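Local coordinates for protein FdhC (Acinetobacter nosocomialis, PDB 5KTC) that probably transfers a 3-hydroxybutanoyl group from coenzyme A to the amino group of a nucleotide-linked dideoxy sugar, as a GNAT-superfamily N-acyltransferase, at residues A[4-7]-A[12-15]; A[111-116]-A[172-177]. All blocks are in the same frame, centred on the assembly; numbering follows the deposited sequence.

Interaction 1 of 2, residues A[4-7]-A[12-15]; sequences FNLK and YLRL. With MG (magnesium ion), chain E.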
loop_
_atom_site.group_PDB
_atom_site.type_symbol
_atom_site.label_atom_id
_atom_site.label_comp_id
_atom_site.label_asym_id
_atom_site.label_seq_id
_atom_site.Cartn_x
_atom_site.Cartn_y
_atom_site.Cartn_z
ATOM N N PHE A 4 -4.257 11.467 -7.992
ATOM C CA PHE A 4 -4.028 10.090 -8.295
ATOM C C PHE A 4 -5.224 9.494 -9.021
ATOM O O PHE A 4 -6.389 9.832 -8.739
ATOM C CB PHE A 4 -3.751 9.296 -7.016
ATOM C CG PHE A 4 -2.555 9.794 -6.267
ATOM C CD1 PHE A 4 -1.273 9.337 -6.577
ATOM C CD2 PHE A 4 -2.690 10.766 -5.283
ATOM C CE1 PHE A 4 -0.152 9.809 -5.888
ATOM C CE2 PHE A 4 -1.561 11.254 -4.607
ATOM C CZ PHE A 4 -0.302 10.773 -4.909
ATOM N N ASN A 5 -4.943 8.556 -9.883
ATOM C CA ASN A 5 -5.985 7.837 -10.583
ATOM C C ASN A 5 -5.615 6.368 -10.515
ATOM O O ASN A 5 -5.263 5.782 -11.443
ATOM C CB ASN A 5 -6.153 8.404 -11.989
ATOM C CG ASN A 5 -6.614 9.853 -11.948
ATOM O OD1 ASN A 5 -7.739 10.152 -11.592
ATOM N ND2 ASN A 5 -5.709 10.754 -12.245
ATOM N N LEU A 6 -5.746 5.813 -9.329
ATOM C CA LEU A 6 -5.303 4.482 -9.037
ATOM C C LEU A 6 -6.457 3.524 -8.981
ATOM O O LEU A 6 -7.285 3.486 -8.032
ATOM C CB LEU A 6 -4.513 4.490 -7.729
ATOM C CG LEU A 6 -3.312 5.420 -7.644
ATOM C CD1 LEU A 6 -2.842 5.525 -6.160
ATOM C CD2 LEU A 6 -2.206 4.884 -8.534
ATOM N N LYS A 7 -6.494 2.653 -10.000
ATOM C CA LYS A 7 -7.486 1.604 -10.037
ATOM C C LYS A 7 -6.922 0.379 -10.695
ATOM O O LYS A 7 -6.172 0.490 -11.621
ATOM C CB LYS A 7 -8.759 2.064 -10.776
ATOM C CG LYS A 7 -8.549 2.544 -12.228
ATOM C CD LYS A 7 -9.852 3.063 -12.946
ATOM C CE LYS A 7 -10.915 1.943 -13.187
ATOM N NZ LYS A 7 -12.374 2.250 -12.903
ATOM N N TYR A 12 -9.733 -0.130 -6.073
ATOM C CA TYR A 12 -9.292 1.187 -6.385
ATOM C C TYR A 12 -8.918 1.883 -5.097
ATOM O O TYR A 12 -9.280 1.416 -4.013
ATOM C CB TYR A 12 -10.343 1.999 -7.128
ATOM C CG TYR A 12 -11.647 2.256 -6.437
ATOM C CD1 TYR A 12 -12.714 1.365 -6.546
ATOM C CD2 TYR A 12 -11.837 3.377 -5.670
ATOM C CE1 TYR A 12 -13.935 1.615 -5.962
ATOM C CE2 TYR A 12 -13.065 3.625 -5.058
ATOM C CZ TYR A 12 -14.118 2.739 -5.168
ATOM O OH TYR A 12 -15.337 2.924 -4.487
ATOM N N LEU A 13 -8.139 2.923 -5.227
ATOM C CA LEU A 13 -7.630 3.684 -4.075
ATOM C C LEU A 13 -8.074 5.103 -4.199
ATOM O O LEU A 13 -8.071 5.651 -5.271
ATOM C CB LEU A 13 -6.091 3.717 -4.026
ATOM C CG LEU A 13 -5.229 2.442 -3.979
ATOM C CD1 LEU A 13 -3.855 2.614 -3.364
ATOM C CD2 LEU A 13 -5.867 1.203 -3.467
ATOM N N ARG A 14 -8.322 5.745 -3.064
ATOM C CA ARG A 14 -8.522 7.203 -3.025
ATOM C C ARG A 14 -7.979 7.794 -1.763
ATOM O O ARG A 14 -7.903 7.075 -0.732
ATOM C CB ARG A 14 -9.984 7.567 -3.247
ATOM C CG ARG A 14 -10.907 7.170 -2.101
ATOM C CD ARG A 14 -11.796 8.337 -1.636
ATOM N NE ARG A 14 -12.685 7.902 -0.581
ATOM C CZ ARG A 14 -12.428 7.891 0.721
ATOM N NH1 ARG A 14 -11.284 8.381 1.195
ATOM N NH2 ARG A 14 -13.350 7.404 1.567
ATOM N N LEU A 15 -7.591 9.070 -1.811
ATOM C CA LEU A 15 -6.964 9.677 -0.613
ATOM C C LEU A 15 -7.844 9.697 0.623
ATOM O O LEU A 15 -9.060 9.955 0.540
ATOM C CB LEU A 15 -6.511 11.088 -0.946
ATOM C CG LEU A 15 -5.368 11.170 -1.985
ATOM C CD1 LEU A 15 -5.059 12.582 -2.458
ATOM C CD2 LEU A 15 -4.112 10.536 -1.416
HETATM MG MG MG E . -8.755 9.880 -9.052
HETATM O O HOH W 1 -9.368 5.438 -7.999
HETATM O O HOH W 2 -6.656 7.321 -6.997
HETATM O O HOH W 3 -8.229 12.094 -8.559
#
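K7 and Y12 form a single beta bridge, their CA atoms 4.1 Å apart, between the loop 4-7 and the outermost strand 11-15. The two segments run nearly antiparallel, 157° apart, and diverge toward F4 and L15. Next to the bridge, L13 N donates to L6 O over 3.0 Å in a nearly straight bond (171° at the hydrogen), while Y12 CA brings a weaker C-H to the same oxygen. Where the backbones separate, two waters take over: one donates to both L6 O and L13 O, and the other accepts from L6 N and donates to L13 O at 2.8 Å. L6 O is thus gripped by one amide and one water.

Beside the L6–L13 bond, the side chains of these two leucines cross at a slant, touching CB to CB at 4.1 Å. At the wider end both methyls of L15 meet the F4 ring; CD1, 4.1 Å from F4 CD2, sits at the ring edge near its plane. L15 also packs on helix 44-59. With CG lodged between the backbone N and carbonyl carbon (chi1 61°), the Y12 ring turns away from K7, leaving only their CB atoms in touch, and meets F69 nearly parallel.

F4 O binds magnesium at 2.4 Å, and N5 OD1 binds it at a long 2.7 Å. The loop therefore divides its chemistry: its phenylalanine and leucine pack between strand 11-15 and helix 107-122, F4 also edge-to-face with Y64 and F66; its backbone is bridged partly through water; and the cation probably offsets the repulsion between the neighbouring acceptor oxygens of F4 and N5.

Interaction 2 of 2, residues A[111-116]-A[172-177]; sequences SALLVY and IQYARF. With COA (coenzyme A), chain D.
L113 meets Y174 and F177 through one methyl group: CD1 lies 3.8 Å from Y174 CB and 3.9 Å from F177 CB, wedged where the two aromatic side chains leave the backbone. L113 belongs to helix 107-122, and Y174 breaks the helical run between 164-173 and 175-178. The F177 N to Y174 O bond closes this turn, and the CB atoms of both residues point toward the same leucine. L113 crosses Y174 at about a right angle and F177 obliquely; CD1 also approaches Y174 CD2 at 4.1 Å. All three residues are buried, yet the contact is small, 117 Å² in total, and wholly apolar.

Beyond the leucine the rings carry on to the cofactor. Y174 has CG anti to its carbonyl carbon (chi1 -72°), which sends the phenol out to the adenine, where N6A of coenzyme A donates to Y174 OH over 2.7 Å with 149° at the hydrogen. The amino group comes in at the ring edge, near its plane. F177 brings CZ to 3.8 Å from adenine C2A, the ring set obliquely to that atom.

The outer side is looser, with R176 exposed; F177 CE2 lies 3.5 Å above the guanidinium plane of R176, over its centre. The adenine end of coenzyme A is thus received by the C-terminal turn, with helix 107-122 of the GNAT domain behind it, while coenzyme A is also hydrogen-bonded to W97, L99, K103, K105, N136 and K138: an adenine-binding edge of a GNAT coenzyme A site.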
loop_
_atom_site.group_PDB
_atom_site.type_symbol
_atom_site.label_atom_id
_atom_site.label_comp_id
_atom_site.label_asym_id
_atom_site.label_seq_id
_atom_site.Cartn_x
_atom_site.Cartn_y
_atom_site.Cartn_z
ATOM N N SER A 111 -3.224 -3.804 -4.850
ATOM C CA SER A 111 -2.890 -2.606 -4.010
ATOM C C SER A 111 -1.384 -2.393 -3.951
ATOM O O SER A 111 -0.914 -1.251 -4.124
ATOM C CB SER A 111 -3.535 -2.702 -2.631
ATOM O OG SER A 111 -3.129 -3.804 -1.881
ATOM N N ALA A 112 -0.601 -3.475 -3.829
ATOM C CA ALA A 112 0.845 -3.324 -3.865
ATOM C C ALA A 112 1.319 -2.692 -5.226
ATOM O O ALA A 112 2.128 -1.727 -5.274
ATOM C CB ALA A 112 1.566 -4.677 -3.578
ATOM N N LEU A 113 0.739 -3.192 -6.324
ATOM C CA LEU A 113 1.105 -2.712 -7.612
ATOM C C LEU A 113 0.740 -1.252 -7.781
ATOM O O LEU A 113 1.472 -0.504 -8.402
ATOM C CB LEU A 113 0.468 -3.567 -8.743
ATOM C CG LEU A 113 0.963 -5.000 -8.747
ATOM C CD1 LEU A 113 0.027 -5.869 -9.624
ATOM C CD2 LEU A 113 2.441 -5.037 -9.207
ATOM N N LEU A 114 -0.382 -0.833 -7.219
ATOM C CA LEU A 114 -0.823 0.500 -7.392
ATOM C C LEU A 114 0.051 1.385 -6.553
ATOM O O LEU A 114 0.338 2.519 -6.945
ATOM C CB LEU A 114 -2.282 0.634 -7.012
ATOM C CG LEU A 114 -3.311 0.025 -7.993
ATOM C CD1 LEU A 114 -4.712 0.108 -7.386
ATOM C CD2 LEU A 114 -3.244 0.678 -9.369
ATOM N N VAL A 115 0.471 0.899 -5.400
ATOM C CA VAL A 115 1.496 1.684 -4.614
ATOM C C VAL A 115 2.711 2.006 -5.440
ATOM O O VAL A 115 3.194 3.153 -5.426
ATOM C CB VAL A 115 1.919 0.999 -3.313
ATOM C CG1 VAL A 115 3.241 1.583 -2.758
ATOM C CG2 VAL A 115 0.762 1.000 -2.322
ATOM N N TYR A 116 3.258 0.979 -6.097
ATOM C CA TYR A 116 4.440 1.197 -6.901
ATOM C C TYR A 116 4.166 2.087 -8.125
ATOM O O TYR A 116 5.045 2.848 -8.507
ATOM C CB TYR A 116 5.060 -0.166 -7.309
ATOM C CG TYR A 116 5.550 -0.956 -6.124
ATOM C CD1 TYR A 116 6.377 -0.357 -5.143
ATOM C CD2 TYR A 116 5.279 -2.301 -5.967
ATOM C CE1 TYR A 116 6.890 -1.067 -4.094
ATOM C CE2 TYR A 116 5.741 -3.002 -4.875
ATOM C CZ TYR A 116 6.564 -2.387 -3.952
ATOM O OH TYR A 116 7.049 -3.036 -2.846
ATOM N N ILE A 172 4.490 -5.710 -16.889
ATOM C CA ILE A 172 4.169 -6.664 -17.947
ATOM C C ILE A 172 3.674 -8.018 -17.372
ATOM O O ILE A 172 2.593 -8.498 -17.687
ATOM C CB ILE A 172 5.369 -6.891 -18.853
ATOM C CG1 ILE A 172 5.870 -5.530 -19.404
ATOM C CG2 ILE A 172 5.047 -7.857 -19.994
ATOM C CD1 ILE A 172 7.383 -5.340 -19.258
ATOM N N GLN A 173 4.464 -8.581 -16.490
ATOM C CA GLN A 173 4.170 -9.861 -15.872
ATOM C C GLN A 173 2.868 -9.824 -15.082
ATOM O O GLN A 173 2.137 -10.798 -15.017
ATOM C CB GLN A 173 5.290 -10.229 -14.930
ATOM C CG GLN A 173 5.053 -11.590 -14.331
ATOM C CD GLN A 173 6.192 -12.067 -13.487
ATOM O OE1 GLN A 173 7.316 -11.577 -13.573
ATOM N NE2 GLN A 173 5.902 -13.038 -12.646
ATOM N N TYR A 174 2.630 -8.694 -14.424
ATOM C CA TYR A 174 1.451 -8.541 -13.554
ATOM C C TYR A 174 0.326 -7.691 -14.199
ATOM O O TYR A 174 -0.608 -7.251 -13.494
ATOM C CB TYR A 174 1.852 -7.903 -12.223
ATOM C CG TYR A 174 2.637 -8.775 -11.300
ATOM C CD1 TYR A 174 4.009 -8.994 -11.469
ATOM C CD2 TYR A 174 1.991 -9.432 -10.284
ATOM C CE1 TYR A 174 4.734 -9.827 -10.585
ATOM C CE2 TYR A 174 2.687 -10.259 -9.405
ATOM C CZ TYR A 174 4.061 -10.447 -9.558
ATOM O OH TYR A 174 4.653 -11.258 -8.640
ATOM N N ALA A 175 0.368 -7.513 -15.520
ATOM C CA ALA A 175 -0.661 -6.736 -16.227
ATOM C C ALA A 175 -2.073 -7.246 -15.969
ATOM O O ALA A 175 -2.990 -6.433 -15.932
ATOM C CB ALA A 175 -0.396 -6.686 -17.739
ATOM N N ARG A 176 -2.248 -8.563 -15.833
ATOM C CA ARG A 176 -3.576 -9.157 -15.617
ATOM C C ARG A 176 -4.260 -8.651 -14.309
ATOM O O ARG A 176 -5.482 -8.782 -14.140
ATOM C CB ARG A 176 -3.539 -10.692 -15.607
ATOM C CG ARG A 176 -2.812 -11.325 -14.460
ATOM C CD ARG A 176 -2.737 -12.783 -14.697
ATOM N NE ARG A 176 -1.947 -13.452 -13.726
ATOM C CZ ARG A 176 -2.380 -14.022 -12.618
ATOM N NH1 ARG A 176 -3.675 -14.012 -12.283
ATOM N NH2 ARG A 176 -1.483 -14.599 -11.831
ATOM N N PHE A 177 -3.462 -8.206 -13.344
ATOM C CA PHE A 177 -4.009 -7.703 -12.091
ATOM C C PHE A 177 -4.436 -6.230 -12.169
ATOM O O PHE A 177 -5.193 -5.750 -11.328
ATOM C CB PHE A 177 -2.971 -7.873 -10.979
ATOM C CG PHE A 177 -2.718 -9.288 -10.584
ATOM C CD1 PHE A 177 -3.564 -9.926 -9.697
ATOM C CD2 PHE A 177 -1.605 -9.939 -11.057
ATOM C CE1 PHE A 177 -3.348 -11.219 -9.292
ATOM C CE2 PHE A 177 -1.360 -11.232 -10.654
ATOM C CZ PHE A 177 -2.231 -11.875 -9.776
HETATM N N1A COA D . 1.519 -13.449 -7.845
HETATM C C2A COA D . 0.313 -14.057 -7.937
HETATM N N3A COA D . -0.489 -14.234 -6.885
HETATM C C4A COA D . -0.131 -13.712 -5.722
HETATM C C5A COA D . 1.157 -12.994 -5.560
HETATM C C6A COA D . 2.000 -12.890 -6.727
HETATM N N6A COA D . 3.179 -12.276 -6.683
HETATM N N7A COA D . 1.234 -12.596 -4.298
HETATM C C8A COA D . 0.113 -13.026 -3.682
HETATM N N9A COA D . -0.695 -13.703 -4.541
HETATM C C1B COA D . -2.018 -14.295 -4.244
HETATM C C2B COA D . -1.956 -15.041 -2.906
HETATM O O2B COA D . -1.495 -16.396 -3.035
HETATM C C3B COA D . -3.355 -14.907 -2.411
HETATM O O3B COA D . -4.155 -15.852 -3.129
HETATM P P3B COA D . -4.714 -17.166 -2.390
HETATM O O7A COA D . -6.134 -16.718 -2.021
HETATM O O8A COA D . -4.601 -18.025 -3.618
HETATM O O9A COA D . -3.806 -17.460 -1.223
HETATM C C4B COA D . -3.750 -13.519 -2.864
HETATM O O4B COA D . -2.985 -13.252 -4.051
HETATM C C5B COA D . -3.616 -12.471 -1.778
HETATM O O5B COA D . -2.289 -12.433 -1.300
HETATM P P1A COA D . -1.996 -12.710 0.228
HETATM O O1A COA D . -0.497 -12.841 0.392
HETATM O O2A COA D . -2.953 -13.663 0.889
HETATM O O3A COA D . -2.254 -11.302 0.982
HETATM P P2A COA D . -3.350 -10.832 1.983
HETATM O O4A COA D . -4.742 -10.834 1.409
HETATM O O5A COA D . -3.205 -11.506 3.336
HETATM O O6A COA D . -2.986 -9.289 2.172
HETATM C CBP COA D . -2.000 -7.954 3.956
HETATM C CCP COA D . -1.761 -8.965 2.821
HETATM C CDP COA D . -0.665 -7.714 4.614
HETATM C CEP COA D . -2.546 -6.643 3.399
HETATM C CAP COA D . -3.020 -8.553 4.955
HETATM O OAP COA D . -2.572 -9.924 5.212
HETATM C C9P COA D . -3.188 -7.770 6.194
HETATM O O9P COA D . -3.916 -6.764 6.340
HETATM N N8P COA D . -2.448 -8.231 7.223
HETATM C C7P COA D . -2.479 -7.580 8.478
HETATM C C6P COA D . -1.819 -6.226 8.546
HETATM C C5P COA D . -0.345 -6.368 8.264
HETATM O O5P COA D . 0.309 -7.219 8.892
HETATM N N4P COA D . 0.154 -5.589 7.326
HETATM C C3P COA D . 1.539 -5.721 6.861
HETATM C C2P COA D . 2.551 -5.110 7.849
HETATM S S1P COA D . 4.244 -5.567 7.319
#

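Helix 107-122 joins the two contacts, whose centres are 13 Å apart. L114, the neighbour of L113, faces interaction 1: its CD2 is 3.7 Å from K7 O, its CD1 4.2 Å from L13 CG, and its O 3.8 Å from L6 CD2. Of two consecutive leucines, L113 thus packs on the turn at 174-177 and L114 on the loop 4-7 and strand 11-15. A backbone hydrogen bond between F177 and N9 also ties the loop before that strand to the turn. Interaction 2 touches coenzyme A directly at the adenine, whereas the L13 side chain of interaction 1 stays about 11 Å from the cofactor and about 12 Å from the bound sugar nucleotide product.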